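Local coordinates for protein paenibacillus xanthan lyase (Paenibacillus, PDB 6F2P) that probably cleaves the polysaccharide xanthan by beta-elimination, as a xanthan lyase with the domain set of polysaccharide lyase family 8, at residues Val362-Gln366 / Gly464-Ser469; Trp456-Ile462 / Lys677-Lys683. All blocks are in the same frame, centred on the assembly; numbering follows the deposited sequence.

Interaction 1 of 2, residues Val362-Gln366 / Gly464-Ser469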
ATOM      1  N   VAL A 362      -2.838   8.726  19.027  1.00 20.63           N
ATOM      2  CA  VAL A 362      -2.600   7.286  19.061  1.00 18.99           C
ATOM      3  C   VAL A 362      -3.356   6.602  17.932  1.00 18.35           C
ATOM      4  O   VAL A 362      -4.583   6.610  17.928  1.00 22.29           O
ATOM      5  CB  VAL A 362      -3.068   6.667  20.394  1.00 14.46           C
ATOM      6  CG1 VAL A 362      -2.969   5.141  20.341  1.00 13.35           C
ATOM      7  CG2 VAL A 362      -2.260   7.225  21.551  1.00 13.48           C
ATOM      8  N   LYS A 363      -2.626   6.031  16.974  1.00 15.60           N
ATOM      9  CA  LYS A 363      -3.240   5.315  15.853  1.00 19.47           C
ATOM     10  C   LYS A 363      -2.185   4.628  15.005  1.00 16.51           C
ATOM     11  O   LYS A 363      -1.028   5.029  15.001  1.00 15.80           O
ATOM     12  CB  LYS A 363      -4.075   6.246  14.957  1.00 17.50           C
ATOM     13  CG  LYS A 363      -3.259   7.266  14.165  1.00 25.23           C
ATOM     14  CD  LYS A 363      -4.073   7.922  13.049  1.00 31.21           C
ATOM     15  CE  LYS A 363      -5.157   8.841  13.594  1.00 32.41           C
ATOM     16  NZ  LYS A 363      -6.022   9.360  12.501  1.00 32.45           N
ATOM     17  N   TYR A 364      -2.595   3.580  14.300  1.00 18.75           N
ATOM     18  CA  TYR A 364      -1.760   2.957  13.281  1.00 19.24           C
ATOM     19  C   TYR A 364      -2.331   3.318  11.917  1.00 19.37           C
ATOM     20  O   TYR A 364      -3.551   3.462  11.775  1.00 24.41           O
ATOM     21  CB  TYR A 364      -1.728   1.436  13.448  1.00 16.65           C
ATOM     22  CG  TYR A 364      -0.899   0.746  12.385  1.00 17.85           C
ATOM     23  CD1 TYR A 364       0.480   0.633  12.521  1.00 20.05           C
ATOM     24  CD2 TYR A 364      -1.490   0.224  11.238  1.00 11.99           C
ATOM     25  CE1 TYR A 364       1.250   0.019  11.550  1.00 15.33           C
ATOM     26  CE2 TYR A 364      -0.732  -0.387  10.262  1.00 12.55           C
ATOM     27  CZ  TYR A 364       0.640  -0.485  10.425  1.00 16.22           C
ATOM     28  OH  TYR A 364       1.412  -1.103   9.469  1.00 16.32           O
ATOM     29  N   LYS A 365      -1.465   3.474  10.916  1.00 13.82           N
ATOM     30  CA  LYS A 365      -1.939   3.828   9.582  1.00 12.03           C
ATOM     31  C   LYS A 365      -1.036   3.297   8.476  1.00 11.55           C
ATOM     32  O   LYS A 365       0.155   3.607   8.438  1.00 15.47           O
ATOM     33  CB  LYS A 365      -2.118   5.346   9.461  1.00 15.36           C
ATOM     34  CG  LYS A 365      -2.907   5.792   8.229  1.00 16.66           C
ATOM     35  CD  LYS A 365      -3.343   7.247   8.337  1.00 20.83           C
ATOM     36  CE  LYS A 365      -4.096   7.708   7.095  1.00 18.53           C
ATOM     37  NZ  LYS A 365      -5.336   6.905   6.869  1.00 24.13           N
ATOM     38  N   GLN A 366      -1.608   2.491   7.581  1.00  9.55           N
ATOM     39  CA  GLN A 366      -0.860   1.945   6.451  1.00 11.47           C
ATOM     40  C   GLN A 366      -1.014   2.813   5.208  1.00 19.31           C
ATOM     41  O   GLN A 366      -2.130   3.012   4.721  1.00 21.13           O
ATOM     42  CB  GLN A 366      -1.316   0.528   6.117  1.00 10.92           C
ATOM     43  CG  GLN A 366      -0.357  -0.259   5.237  1.00 10.36           C
ATOM     44  CD  GLN A 366       0.650  -1.061   6.055  1.00 14.26           C
ATOM     45  OE1 GLN A 366       0.330  -1.539   7.142  1.00 14.16           O
ATOM     46  NE2 GLN A 366       1.873  -1.199   5.543  1.00 11.67           N
ATOM     47  N   GLY A 464      -7.521  -0.071  14.274  1.00 14.67           N
ATOM     48  CA  GLY A 464      -6.884   1.199  13.998  1.00 18.31           C
ATOM     49  C   GLY A 464      -5.714   1.506  14.922  1.00 17.92           C
ATOM     50  O   GLY A 464      -5.331   2.667  15.050  1.00 19.25           O
ATOM     51  N   GLN A 465      -5.145   0.470  15.547  1.00 16.53           N
ATOM     52  CA  GLN A 465      -4.106   0.636  16.570  1.00 21.04           C
ATOM     53  C   GLN A 465      -2.910  -0.315  16.415  1.00 18.92           C
ATOM     54  O   GLN A 465      -1.800  -0.014  16.850  1.00 18.82           O
ATOM     55  CB  GLN A 465      -4.705   0.419  17.959  1.00 22.43           C
ATOM     56  CG  GLN A 465      -5.735   1.442  18.375  1.00 21.88           C
ATOM     57  CD  GLN A 465      -5.990   1.393  19.858  1.00 28.78           C
ATOM     58  OE1 GLN A 465      -5.066   1.554  20.665  1.00 25.24           O
ATOM     59  NE2 GLN A 465      -7.244   1.144  20.235  1.00 35.51           N
ATOM     60  N   TYR A 466      -3.143  -1.473  15.818  1.00 15.43           N
ATOM     61  CA  TYR A 466      -2.104  -2.490  15.731  1.00 16.83           C
ATOM     62  C   TYR A 466      -1.913  -2.850  14.267  1.00 15.05           C
ATOM     63  O   TYR A 466      -2.864  -2.869  13.489  1.00 14.85           O
ATOM     64  CB  TYR A 466      -2.481  -3.722  16.578  1.00 14.50           C
ATOM     65  CG  TYR A 466      -2.977  -3.345  17.955  1.00 18.56           C
ATOM     66  CD1 TYR A 466      -2.233  -2.501  18.770  1.00 16.82           C
ATOM     67  CD2 TYR A 466      -4.207  -3.801  18.431  1.00 20.91           C
ATOM     68  CE1 TYR A 466      -2.687  -2.131  20.029  1.00 18.47           C
ATOM     69  CE2 TYR A 466      -4.673  -3.438  19.698  1.00 16.29           C
ATOM     70  CZ  TYR A 466      -3.904  -2.603  20.489  1.00 22.53           C
ATOM     71  OH  TYR A 466      -4.351  -2.226  21.736  1.00 28.23           O
ATOM     72  N   GLY A 467      -0.678  -3.117  13.876  1.00 14.28           N
ATOM     73  CA  GLY A 467      -0.408  -3.340  12.475  1.00 12.00           C
ATOM     74  C   GLY A 467       0.746  -4.284  12.265  1.00 15.85           C
ATOM     75  O   GLY A 467       1.527  -4.562  13.184  1.00 17.93           O
ATOM     76  N   VAL A 468       0.840  -4.781  11.040  1.00 13.22           N
ATOM     77  CA  VAL A 468       1.923  -5.645  10.624  1.00 13.79           C
ATOM     78  C   VAL A 468       2.294  -5.228   9.204  1.00 15.86           C
ATOM     79  O   VAL A 468       1.409  -5.031   8.360  1.00 13.41           O
ATOM     80  CB  VAL A 468       1.498  -7.138  10.671  1.00 11.96           C
ATOM     81  CG1 VAL A 468       0.147  -7.328  10.016  1.00 10.91           C
ATOM     82  CG2 VAL A 468       2.546  -8.026  10.014  1.00 13.21           C
ATOM     83  N   SER A 469       3.590  -5.061   8.945  1.00 14.14           N
ATOM     84  CA  SER A 469       4.048  -4.737   7.600  1.00 10.33           C
ATOM     85  C   SER A 469       5.151  -5.666   7.175  1.00 11.70           C
ATOM     86  O   SER A 469       5.828  -6.277   8.008  1.00 12.99           O
ATOM     87  CB  SER A 469       4.571  -3.309   7.520  1.00 10.13           C
ATOM     88  OG  SER A 469       3.554  -2.362   7.766  1.00 14.13           O
TER
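In the face-to-face packing of two beta-sheets within the super-sandwich domain, the Tyr364 ring of strand 363-367 lies on the backbone of strand 466-474. The Gly467 CA stands 3.6 Å from the ring centroid and only 11° off its normal, a CH-pi contact over the face. A side chain at Gly467 would run into the ring. With CG anti to the backbone N (chi1 178°), the ring of Tyr364 lies over Gly467, its OH beside Ser469. That OH donates to Gln366 OE1 at 2.6 Å, from above the amide carbonyl plane. The Gln366 chain bends at chi2, and NE2 of the same amide donates to Ser469 OG at 3.0 Å, close to the amide plane. The strand axes approach to 6.8 Å, more distant than paired neighbours in one sheet; each strand bonds within its own sheet, Lys363 to Leu376 and Gly467 to Met488. Tyr364 N also donates to Gly464 O at 3.0 Å, nearly straight at 171°, in the turn just ahead of the classic beta bulge at Gln465 and Tyr466 opposite Ile462. A leucine in place of Tyr364 would probably take the aromatic face off Gly467 CA and leave Gln366 OE1 without its hydroxyl donor.

Interaction 2 of 2, residues Trp456-Ile462 / Lys677-Lys683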
ATOM      1  N   TRP A 456       5.933  -7.322  -3.232  1.00 15.51           N
ATOM      2  CA  TRP A 456       5.470  -7.558  -1.872  1.00 14.53           C
ATOM      3  C   TRP A 456       5.997  -6.464  -0.958  1.00 14.38           C
ATOM      4  O   TRP A 456       7.062  -6.590  -0.358  1.00 12.65           O
ATOM      5  CB  TRP A 456       5.948  -8.924  -1.374  1.00 16.68           C
ATOM      6  CG  TRP A 456       5.049  -9.649  -0.382  1.00 17.35           C
ATOM      7  CD1 TRP A 456       4.544 -10.911  -0.525  1.00 16.41           C
ATOM      8  CD2 TRP A 456       4.580  -9.178   0.902  1.00 14.19           C
ATOM      9  NE1 TRP A 456       3.790 -11.255   0.573  1.00 19.92           N
ATOM     10  CE2 TRP A 456       3.793 -10.213   1.463  1.00 12.24           C
ATOM     11  CE3 TRP A 456       4.747  -7.990   1.625  1.00 11.02           C
ATOM     12  CZ2 TRP A 456       3.174 -10.096   2.711  1.00  9.20           C
ATOM     13  CZ3 TRP A 456       4.129  -7.872   2.868  1.00 15.00           C
ATOM     14  CH2 TRP A 456       3.350  -8.923   3.399  1.00 12.32           C
ATOM     15  N   ALA A 457       5.244  -5.381  -0.856  1.00 16.44           N
ATOM     16  CA  ALA A 457       5.513  -4.374   0.152  1.00 14.28           C
ATOM     17  C   ALA A 457       4.176  -3.812   0.607  1.00 13.66           C
ATOM     18  O   ALA A 457       3.351  -3.412  -0.209  1.00 13.70           O
ATOM     19  CB  ALA A 457       6.395  -3.282  -0.402  1.00 15.73           C
ATOM     20  N   GLY A 458       3.955  -3.800   1.912  1.00 13.34           N
ATOM     21  CA  GLY A 458       2.716  -3.284   2.451  1.00 11.76           C
ATOM     22  C   GLY A 458       2.391  -3.973   3.757  1.00 18.07           C
ATOM     23  O   GLY A 458       3.297  -4.395   4.485  1.00 16.82           O
ATOM     24  N   GLY A 459       1.100  -4.100   4.051  1.00 15.52           N
ATOM     25  CA  GLY A 459       0.670  -4.700   5.294  1.00 13.72           C
ATOM     26  C   GLY A 459      -0.800  -4.492   5.566  1.00 16.52           C
ATOM     27  O   GLY A 459      -1.553  -4.088   4.677  1.00 18.05           O
ATOM     28  N   THR A 460      -1.203  -4.783   6.801  1.00 11.25           N
ATOM     29  CA  THR A 460      -2.587  -4.637   7.229  1.00 12.48           C
ATOM     30  C   THR A 460      -2.659  -4.303   8.722  1.00 13.75           C
ATOM     31  O   THR A 460      -1.640  -4.252   9.404  1.00 15.34           O
ATOM     32  CB  THR A 460      -3.420  -5.899   6.928  1.00 13.95           C
ATOM     33  OG1 THR A 460      -4.803  -5.612   7.144  1.00 17.33           O
ATOM     34  CG2 THR A 460      -3.012  -7.058   7.828  1.00 11.98           C
ATOM     35  N   ASP A 461      -3.862  -4.077   9.232  1.00 14.04           N
ATOM     36  CA  ASP A 461      -4.003  -3.526  10.571  1.00 12.12           C
ATOM     37  C   ASP A 461      -5.301  -3.940  11.237  1.00 16.36           C
ATOM     38  O   ASP A 461      -6.209  -4.463  10.593  1.00 19.56           O
ATOM     39  CB  ASP A 461      -3.995  -2.014  10.491  1.00 18.89           C
ATOM     40  CG  ASP A 461      -5.026  -1.488   9.518  1.00 23.32           C
ATOM     41  OD1 ASP A 461      -6.234  -1.552   9.837  1.00 18.91           O
ATOM     42  OD2 ASP A 461      -4.628  -1.013   8.431  1.00 32.96           O
ATOM     43  N   ILE A 462      -5.400  -3.663  12.529  1.00 14.31           N
ATOM     44  CA  ILE A 462      -6.607  -3.986  13.261  1.00 18.17           C
ATOM     45  C   ILE A 462      -6.861  -2.953  14.364  1.00 19.23           C
ATOM     46  O   ILE A 462      -5.919  -2.383  14.926  1.00 15.56           O
ATOM     47  CB  ILE A 462      -6.561  -5.442  13.801  1.00 18.08           C
ATOM     48  CG1 ILE A 462      -7.960  -6.063  13.784  1.00 19.60           C
ATOM     49  CG2 ILE A 462      -5.937  -5.498  15.179  1.00 15.73           C
ATOM     50  CD1 ILE A 462      -7.949  -7.574  13.889  1.00 22.01           C
ATOM     51  N   LYS A 677      -0.147 -14.909  -1.302  1.00 15.28           N
ATOM     52  CA  LYS A 677       0.603 -13.857  -0.626  1.00 20.96           C
ATOM     53  C   LYS A 677      -0.392 -12.923   0.048  1.00 16.87           C
ATOM     54  O   LYS A 677      -1.385 -12.527  -0.561  1.00 15.22           O
ATOM     55  CB  LYS A 677       1.455 -13.064  -1.622  1.00 16.21           C
ATOM     56  CG  LYS A 677       2.489 -13.895  -2.353  1.00 15.51           C
ATOM     57  CD  LYS A 677       3.086 -13.134  -3.530  1.00 16.68           C
ATOM     58  CE  LYS A 677       4.069 -14.002  -4.300  1.00 18.40           C
ATOM     59  NZ  LYS A 677       4.878 -13.195  -5.242  1.00 21.64           N
ATOM     60  N   ALA A 678      -0.138 -12.582   1.305  1.00 15.74           N
ATOM     61  CA  ALA A 678      -1.098 -11.794   2.058  1.00  9.43           C
ATOM     62  C   ALA A 678      -0.485 -11.263   3.331  1.00 10.82           C
ATOM     63  O   ALA A 678       0.435 -11.856   3.885  1.00 15.41           O
ATOM     64  CB  ALA A 678      -2.298 -12.646   2.393  1.00 18.59           C
ATOM     65  N   SER A 679      -0.999 -10.141   3.806  1.00 10.37           N
ATOM     66  CA  SER A 679      -0.682  -9.698   5.147  1.00 10.73           C
ATOM     67  C   SER A 679      -1.968  -9.834   5.960  1.00 15.43           C
ATOM     68  O   SER A 679      -3.033  -9.393   5.532  1.00 17.20           O
ATOM     69  CB  SER A 679      -0.191  -8.262   5.129  1.00 12.25           C
ATOM     70  OG  SER A 679       0.246  -7.873   6.416  1.00 16.09           O
ATOM     71  N   VAL A 680      -1.881 -10.481   7.116  1.00 13.29           N
ATOM     72  CA  VAL A 680      -3.074 -10.825   7.879  1.00 12.56           C
ATOM     73  C   VAL A 680      -2.894 -10.474   9.347  1.00 14.20           C
ATOM     74  O   VAL A 680      -1.806 -10.654   9.897  1.00 15.37           O
ATOM     75  CB  VAL A 680      -3.369 -12.326   7.756  1.00 13.37           C
ATOM     76  CG1 VAL A 680      -4.609 -12.712   8.545  1.00  8.48           C
ATOM     77  CG2 VAL A 680      -3.508 -12.703   6.291  1.00 13.66           C
ATOM     78  N   MET A 681      -3.946  -9.955   9.976  1.00 13.11           N
ATOM     79  CA  MET A 681      -3.914  -9.690  11.409  1.00 14.67           C
ATOM     80  C   MET A 681      -5.214 -10.147  12.070  1.00 17.65           C
ATOM     81  O   MET A 681      -6.294  -9.909  11.540  1.00 18.99           O
ATOM     82  CB  MET A 681      -3.625  -8.212  11.685  1.00 11.69           C
ATOM     83  CG  MET A 681      -3.556  -7.851  13.160  1.00 16.49           C
ATOM     84  SD  MET A 681      -2.633  -6.327  13.500  1.00 19.46           S
ATOM     85  CE  MET A 681      -0.964  -6.952  13.362  1.00 15.59           C
ATOM     86  N   THR A 682      -5.101 -10.827  13.211  1.00 17.36           N
ATOM     87  CA  THR A 682      -6.268 -11.327  13.937  1.00 13.27           C
ATOM     88  C   THR A 682      -6.377 -10.714  15.332  1.00 15.67           C
ATOM     89  O   THR A 682      -5.372 -10.448  15.992  1.00 14.05           O
ATOM     90  CB  THR A 682      -6.249 -12.872  14.070  1.00 14.20           C
ATOM     91  OG1 THR A 682      -5.174 -13.273  14.933  1.00 13.24           O
ATOM     92  CG2 THR A 682      -6.089 -13.551  12.698  1.00 11.88           C
ATOM     93  N   LYS A 683      -7.609 -10.476  15.766  1.00 18.88           N
ATOM     94  CA  LYS A 683      -7.887 -10.077  17.142  1.00 17.88           C
ATOM     95  C   LYS A 683      -8.938 -11.016  17.744  1.00 23.21           C
ATOM     96  O   LYS A 683     -10.051 -11.138  17.219  1.00 22.39           O
ATOM     97  CB  LYS A 683      -8.370  -8.627  17.198  1.00 14.96           C
ATOM     98  CG  LYS A 683      -9.013  -8.221  18.514  1.00 16.95           C
ATOM     99  CD  LYS A 683      -7.992  -8.014  19.622  1.00 23.90           C
ATOM    100  CE  LYS A 683      -8.666  -8.017  21.006  1.00 27.08           C
ATOM    101  NZ  LYS A 683      -7.889  -7.245  22.037  1.00 27.58           N
TER
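The indole of Trp456 and the aliphatic chain of Lys677 pass alongside each other, pointing opposite ways, where the edge strand of the super-sandwich sheet faces strand 678-684 of the C-terminal beta-sandwich domain. The lysine CB approaches the indole obliquely, 3.7 Å from Trp456 NE1, and its aliphatic chain runs on past CD1. On the six-membered side of the indole, Ala678 O lies near the ring plane at the edge, 3.5 Å from CZ2. The indole N-H itself is used by Phe661 O.

Further along, Ser679 and Thr460 meet beside a glycine backbone. Ser679 OG sits 3.4 Å from Gly459 CA, while its hydrogen bond goes to Asn660. Thr460 has OG1 anti to its backbone N (chi1 -170°), which leaves CG2 as the branch that meets the facing strand, 3.3 Å from Ser679 O.

Ile462 and Met681 cross at a slant, with CG2 of the isoleucine 3.8 Å from Met681 SD. The other branch of Ile462 reaches on to Lys683, its CD1 3.5 Å from the lysine CB, and these two side chains lie at about a right angle. Lys683 then bends at chi2 (75°) and takes NZ to Leu654 O, outside the contact.

The strand axes run 17° apart and approach to 5.7 Å, yet the segments share no hydrogen bond. Between the two segments the contact is van der Waals packing; polar links to the sandwich domain run through neighbouring strands, Thr460 OG1 to Ser744 and Ser692 and Asp461 to Lys746, consistent with a buried interdomain interface.

How the interactions relate
From the N terminus, 362-366 comes first and 456-462 second, followed almost at once by 464-469, with 677-683 far downstream. Interaction 1 closes a loop of 97 intervening residues and interaction 2 one of 214; because their segments alternate, the two closures cross instead of nesting. They meet on strands 457-462 and 466-474, antiparallel neighbours in one sheet, where Val468 N lies 3.0 Å from Thr460 O, a probable hydrogen bond. Gln366 NE2 also packs against Gly458 C at 3.3 Å. This edge of the sheet thus joins the four-stranded sheet of 363-367, through interaction 1, to the C-terminal beta-sandwich domain, through interaction 2.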